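Pyroglutamyl-peptidase I (Fervidobacterium islandicum, PDB 6LTQ) probably removes the N-terminal pyroglutamyl residue from peptides as a pyrrolidone carboxyl peptidase of a thermophilic, keratin-degrading bacterium. Local coordinates at residues A88-E93 / L177-P182; A96-D101 / V159-L164. All coordinates share one frame; numbering follows the deposited sequence.

Interaction 1: A88-E93 / L177-P182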
loop_
_atom_site.group_PDB
_atom_site.type_symbol
_atom_site.label_atom_id
_atom_site.label_comp_id
_atom_site.label_asym_id
_atom_site.label_seq_id
_atom_site.Cartn_x
_atom_site.Cartn_y
_atom_site.Cartn_z
ATOM N N ALA D 88 4.627 7.950 -5.411
ATOM C CA ALA D 88 5.425 7.224 -6.391
ATOM C C ALA D 88 5.577 7.964 -7.708
ATOM O O ALA D 88 6.427 7.578 -8.517
ATOM C CB ALA D 88 4.798 5.855 -6.681
ATOM N N GLY D 89 4.759 8.987 -7.952
ATOM C CA GLY D 89 4.790 9.702 -9.218
ATOM C C GLY D 89 4.616 11.199 -9.019
ATOM O O GLY D 89 4.501 11.684 -7.898
ATOM N N ILE D 90 4.605 11.927 -10.137
ATOM C CA ILE D 90 4.350 13.362 -10.061
ATOM C C ILE D 90 2.896 13.563 -9.623
ATOM O O ILE D 90 1.966 13.148 -10.309
ATOM C CB ILE D 90 4.637 14.043 -11.408
ATOM C CG1 ILE D 90 6.093 13.775 -11.864
ATOM C CG2 ILE D 90 4.341 15.518 -11.319
ATOM C CD1 ILE D 90 7.187 14.240 -10.894
ATOM N N ARG D 91 2.715 14.171 -8.457
ATOM C CA ARG D 91 1.410 14.224 -7.805
ATOM C C ARG D 91 0.842 15.640 -7.933
ATOM O O ARG D 91 1.192 16.545 -7.161
ATOM C CB ARG D 91 1.539 13.773 -6.357
ATOM C CG ARG D 91 0.268 13.842 -5.553
ATOM C CD ARG D 91 0.458 13.144 -4.219
ATOM N NE ARG D 91 -0.353 13.741 -3.164
ATOM C CZ ARG D 91 -0.459 13.235 -1.940
ATOM N NH1 ARG D 91 -1.208 13.855 -1.033
ATOM N NH2 ARG D 91 0.174 12.099 -1.627
ATOM N N LEU D 92 -0.032 15.817 -8.911
ATOM C CA LEU D 92 -0.617 17.117 -9.208
ATOM C C LEU D 92 -1.815 17.349 -8.296
ATOM O O LEU D 92 -2.792 16.586 -8.330
ATOM C CB LEU D 92 -1.029 17.173 -10.679
ATOM C CG LEU D 92 0.121 16.716 -11.576
ATOM C CD1 LEU D 92 -0.401 16.293 -12.913
ATOM C CD2 LEU D 92 1.168 17.839 -11.749
ATOM N N GLU D 93 -1.745 18.402 -7.489
ATOM C CA GLU D 93 -2.748 18.655 -6.459
ATOM C C GLU D 93 -3.839 19.582 -6.984
ATOM O O GLU D 93 -3.565 20.708 -7.413
ATOM C CB GLU D 93 -2.086 19.247 -5.218
ATOM C CG GLU D 93 -1.068 18.313 -4.572
ATOM C CD GLU D 93 -1.695 17.095 -3.888
ATOM O OE1 GLU D 93 -2.945 16.947 -3.896
ATOM O OE2 GLU D 93 -0.926 16.303 -3.295
ATOM N N LEU D 177 -0.809 26.293 -9.117
ATOM C CA LEU D 177 -0.812 24.833 -9.147
ATOM C C LEU D 177 0.230 24.338 -8.151
ATOM O O LEU D 177 1.322 24.916 -8.046
ATOM C CB LEU D 177 -0.515 24.303 -10.563
ATOM C CG LEU D 177 -0.416 22.781 -10.781
ATOM C CD1 LEU D 177 -1.751 22.061 -10.475
ATOM C CD2 LEU D 177 0.041 22.463 -12.184
ATOM N N PHE D 178 -0.100 23.282 -7.399
ATOM C CA PHE D 178 0.856 22.666 -6.488
ATOM C C PHE D 178 1.227 21.286 -7.020
ATOM O O PHE D 178 0.348 20.508 -7.402
ATOM C CB PHE D 178 0.314 22.554 -5.061
ATOM C CG PHE D 178 1.391 22.306 -4.059
ATOM C CD1 PHE D 178 1.986 21.048 -3.948
ATOM C CD2 PHE D 178 1.879 23.340 -3.282
ATOM C CE1 PHE D 178 3.032 20.828 -3.067
ATOM C CE2 PHE D 178 2.918 23.124 -2.397
ATOM C CZ PHE D 178 3.498 21.873 -2.291
ATOM N N VAL D 179 2.522 20.989 -7.054
ATOM C CA VAL D 179 3.036 19.707 -7.549
ATOM C C VAL D 179 3.783 19.049 -6.396
ATOM O O VAL D 179 4.780 19.594 -5.903
ATOM C CB VAL D 179 3.938 19.875 -8.780
ATOM C CG1 VAL D 179 4.397 18.499 -9.282
ATOM C CG2 VAL D 179 3.193 20.607 -9.895
ATOM N N HIS D 180 3.224 17.962 -5.869
ATOM C CA HIS D 180 3.926 17.126 -4.917
ATOM C C HIS D 180 4.869 16.161 -5.621
ATOM O O HIS D 180 4.574 15.644 -6.701
ATOM C CB HIS D 180 2.944 16.359 -4.036
ATOM C CG HIS D 180 2.664 17.036 -2.728
ATOM N ND1 HIS D 180 1.390 17.217 -2.239
ATOM C CD2 HIS D 180 3.498 17.611 -1.823
ATOM C CE1 HIS D 180 1.448 17.837 -1.072
ATOM N NE2 HIS D 180 2.714 18.099 -0.801
ATOM N N LEU D 181 5.988 15.874 -4.952
ATOM C CA LEU D 181 7.105 15.150 -5.528
ATOM C C LEU D 181 7.486 13.945 -4.672
ATOM O O LEU D 181 7.465 14.021 -3.429
ATOM C CB LEU D 181 8.345 16.063 -5.658
ATOM C CG LEU D 181 8.129 17.345 -6.448
ATOM C CD1 LEU D 181 9.300 18.322 -6.140
ATOM C CD2 LEU D 181 8.027 17.033 -7.938
ATOM N N PRO D 182 7.873 12.843 -5.318
ATOM C CA PRO D 182 8.392 11.689 -4.572
ATOM C C PRO D 182 9.664 12.038 -3.817
ATOM O O PRO D 182 10.351 13.009 -4.127
ATOM C CB PRO D 182 8.696 10.651 -5.675
ATOM C CG PRO D 182 7.804 11.039 -6.845
ATOM C CD PRO D 182 7.734 12.573 -6.765
#

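Interaction 2: A96-D101 / V159-L164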
loop_
_atom_site.group_PDB
_atom_site.type_symbol
_atom_site.label_atom_id
_atom_site.label_comp_id
_atom_site.label_asym_id
_atom_site.label_seq_id
_atom_site.Cartn_x
_atom_site.Cartn_y
_atom_site.Cartn_z
ATOM N N ALA D 96 -6.954 22.748 -2.495
ATOM C CA ALA D 96 -6.330 23.321 -1.308
ATOM C C ALA D 96 -7.426 23.657 -0.312
ATOM O O ALA D 96 -8.420 24.284 -0.680
ATOM C CB ALA D 96 -5.513 24.581 -1.660
ATOM N N ILE D 97 -7.256 23.258 0.939
ATOM C CA ILE D 97 -8.320 23.445 1.912
ATOM C C ILE D 97 -7.889 24.431 2.992
ATOM O O ILE D 97 -6.708 24.596 3.299
ATOM C CB ILE D 97 -8.769 22.112 2.540
ATOM C CG1 ILE D 97 -7.626 21.498 3.335
ATOM C CG2 ILE D 97 -9.255 21.151 1.447
ATOM C CD1 ILE D 97 -8.121 20.512 4.380
ATOM N N ASN D 98 -8.890 25.050 3.613
ATOM C CA ASN D 98 -8.676 26.130 4.581
ATOM C C ASN D 98 -8.443 25.568 5.986
ATOM O O ASN D 98 -9.229 25.772 6.911
ATOM C CB ASN D 98 -9.869 27.073 4.550
ATOM C CG ASN D 98 -9.640 28.339 5.366
ATOM O OD1 ASN D 98 -8.517 28.641 5.771
ATOM N ND2 ASN D 98 -10.710 29.078 5.612
ATOM N N LEU D 99 -7.318 24.866 6.152
ATOM C CA LEU D 99 -7.091 24.165 7.410
ATOM C C LEU D 99 -5.613 23.909 7.634
ATOM O O LEU D 99 -4.936 23.400 6.740
ATOM C CB LEU D 99 -7.840 22.815 7.429
ATOM C CG LEU D 99 -7.965 22.207 8.820
ATOM C CD1 LEU D 99 -8.927 23.066 9.641
ATOM C CD2 LEU D 99 -8.440 20.754 8.764
ATOM N N LEU D 100 -5.135 24.216 8.839
ATOM C CA LEU D 100 -3.855 23.736 9.342
ATOM C C LEU D 100 -4.124 22.654 10.372
ATOM O O LEU D 100 -4.790 22.905 11.384
ATOM C CB LEU D 100 -3.039 24.863 9.969
ATOM C CG LEU D 100 -2.979 26.150 9.163
ATOM C CD1 LEU D 100 -2.436 27.282 10.037
ATOM C CD2 LEU D 100 -2.109 25.973 7.938
ATOM N N ASP D 101 -3.571 21.465 10.147
ATOM C CA ASP D 101 -3.818 20.368 11.077
ATOM C C ASP D 101 -2.725 19.323 10.925
ATOM O O ASP D 101 -2.684 18.613 9.915
ATOM C CB ASP D 101 -5.183 19.754 10.828
ATOM C CG ASP D 101 -5.613 18.862 11.956
ATOM O OD1 ASP D 101 -5.683 19.371 13.089
ATOM O OD2 ASP D 101 -5.857 17.659 11.728
ATOM N N VAL D 159 0.385 26.987 1.845
ATOM C CA VAL D 159 0.865 27.860 0.782
ATOM C C VAL D 159 -0.042 27.768 -0.431
ATOM O O VAL D 159 -0.363 28.779 -1.074
ATOM C CB VAL D 159 2.324 27.487 0.441
ATOM C CG1 VAL D 159 2.693 27.940 -0.948
ATOM C CG2 VAL D 159 3.269 28.047 1.492
ATOM N N TYR D 160 -0.490 26.552 -0.764
ATOM C CA TYR D 160 -1.390 26.388 -1.897
ATOM C C TYR D 160 -2.680 27.171 -1.678
ATOM O O TYR D 160 -3.142 27.887 -2.569
ATOM C CB TYR D 160 -1.702 24.897 -2.123
ATOM C CG TYR D 160 -2.241 24.528 -3.476
ATOM C CD1 TYR D 160 -2.168 25.401 -4.545
ATOM C CD2 TYR D 160 -2.812 23.256 -3.697
ATOM C CE1 TYR D 160 -2.656 25.052 -5.801
ATOM C CE2 TYR D 160 -3.299 22.893 -4.939
ATOM C CZ TYR D 160 -3.220 23.780 -5.990
ATOM O OH TYR D 160 -3.693 23.398 -7.217
ATOM N N TYR D 161 -3.294 27.006 -0.507
ATOM C CA TYR D 161 -4.538 27.722 -0.233
ATOM C C TYR D 161 -4.301 29.224 -0.236
ATOM O O TYR D 161 -5.087 29.988 -0.810
ATOM C CB TYR D 161 -5.132 27.273 1.101
ATOM C CG TYR D 161 -6.456 27.949 1.417
ATOM C CD1 TYR D 161 -6.494 29.169 2.097
ATOM C CD2 TYR D 161 -7.666 27.374 1.035
ATOM C CE1 TYR D 161 -7.691 29.797 2.378
ATOM C CE2 TYR D 161 -8.877 27.993 1.331
ATOM C CZ TYR D 161 -8.886 29.207 2.003
ATOM O OH TYR D 161 -10.102 29.840 2.284
ATOM N N TYR D 162 -3.193 29.656 0.368
ATOM C CA TYR D 162 -2.878 31.083 0.395
ATOM C C TYR D 162 -2.846 31.663 -1.015
ATOM O O TYR D 162 -3.465 32.697 -1.286
ATOM C CB TYR D 162 -1.547 31.315 1.120
ATOM C CG TYR D 162 -1.277 32.796 1.342
ATOM C CD1 TYR D 162 -0.654 33.564 0.365
ATOM C CD2 TYR D 162 -1.686 33.423 2.512
ATOM C CE1 TYR D 162 -0.433 34.919 0.562
ATOM C CE2 TYR D 162 -1.468 34.768 2.720
ATOM C CZ TYR D 162 -0.843 35.511 1.744
ATOM O OH TYR D 162 -0.637 36.852 1.962
ATOM N N SER D 163 -2.160 30.985 -1.948
ATOM C CA SER D 163 -2.048 31.516 -3.301
ATOM C C SER D 163 -3.379 31.490 -4.039
ATOM O O SER D 163 -3.710 32.448 -4.750
ATOM C CB SER D 163 -0.986 30.749 -4.114
ATOM O OG SER D 163 0.327 31.036 -3.639
ATOM N N LEU D 164 -4.157 30.404 -3.906
ATOM C CA LEU D 164 -5.434 30.379 -4.607
ATOM C C LEU D 164 -6.414 31.384 -4.000
ATOM O O LEU D 164 -7.216 31.977 -4.730
ATOM C CB LEU D 164 -6.019 28.955 -4.607
ATOM C CG LEU D 164 -5.357 27.950 -5.584
ATOM C CD1 LEU D 164 -5.861 26.491 -5.329
ATOM C CD2 LEU D 164 -5.613 28.300 -7.016
#

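Interaction 1: A88-E93 / L177-P182
Ile-90 and Leu-92, on one strand, pack against Val-179 on its antiparallel neighbour. Ile-90 CG2, anti to its backbone N, lies 3.6 Å from Val-179 CG1. Leu-92 runs beside Val-179, its CD2 3.9 Å from Val-179 CG2. Branched aliphatic residues suit this side of the sheet, which helices 131-140 and 203-215 cover. At the end where both strands run into loops, the ring of Pro-182 rests on the backbone of Gly-89, with Pro-182 CG 3.5 Å from Gly-89 O. Arg-91 and His-180 form the hydrogen-bonded pair, Arg-91 N donating to His-180 O (3.0 Å) and His-180 N to Arg-91 O (2.8 Å).

Their side chains emerge on the other face beside that of Glu-93, and there the chemistry turns polar. His-180 ND1 donates to Glu-93 OE2 over 2.7 Å, in a nearly straight bond (172°) that lies in the imidazole plane while the carboxylate stands 86° to it. Arg-91 NE reaches the same oxygen at 2.6 Å as a salt bridge from the opposite face of the carboxylate plane, so one oxygen is gripped between two donors. Glu-93 OE1 bonds to Ser-148 OG, which helps fix the rotation of the carboxylate. Phe-178 CE1 lies over one face of the imidazole, offset toward its rim. An alanine in place of Glu-93 would probably leave His-180 ND1 and Arg-91 NE without their common acceptor and the imidazole freer to turn.

At its other nitrogen, NE2, His-180 bonds to the cysteinesulfonic acid at position 156. The resulting Cys-His-Glu order is consistent with the catalytic triad of pyroglutamyl peptidase I relatives, with the cysteine here oxidised.

Interaction 2: A96-D101 / V159-L164
Asn-98 stacks on Tyr-161, its CA over one face near the rim and its amide, nearly parallel to the ring (7°), displaced toward the CZ-OH end. Its CB sits 3.5 Å from Tyr-161 CZ, and its CG lies at the same distance from Tyr-161 OH. Tyr-161 CG is anti to the backbone N (chi1 -178°), carrying it toward segment 96-101, where CD2 meets Ile-97 C. The stack is a contact of flat surfaces: Asn-98 ND2 and Tyr-161 OH meet at too poor an angle to bond. Their polar ends are satisfied elsewhere, the hydroxyl at Pro-122 O, Asn-98 OD1 at Ile-117 N and ND2 at Ile-118 O, so a buried asparagine and tyrosine suit the place.

Ala-96 is directed at the helix, and its methyl fits among three residues. Ala-96 CB comes within 3.5 Å of Tyr-161 N. The same carbon lies 3.6 Å from Tyr-160 CD2. Leu-164 CD1 touches it too and lies over one face of the Tyr-160 ring. So small a side chain lets the backbones approach closely, with Ala-96 CA 4.9 Å from Tyr-161 CA.

Beyond Ala-96 the chain bends through an inverse gamma turn centred on Asn-98; farther on, outside the packed surface, Asp-101 forms a salt bridge with Lys-132 of a neighbouring subunit. This is strand-to-helix packing in an alpha/beta/alpha sandwich, joining the end of strand 90-97 to helix 158-170.

How the interactions relate
Both interactions are buried and share strand 90-97. Interaction 1 joins its first half to strand 175-181 in the middle of the sheet; interaction 2 lies farther from the chain centre, where the end of that strand meets helix 158-170. The first combines backbone pairing and an aliphatic face with a charged, directional network at the probable active site. The second is carried by stacking and apolar contact, its polar groups bonding to loops of the same chain, while Asp-101, just beyond the contact, pairs with a neighbouring subunit. Tyr-160 connects them: its OH lies 2.7 Å from Glu-93 O, a probable hydrogen bond, and its ring packs on strand 175-181, which follows helix 158-170 in the chain.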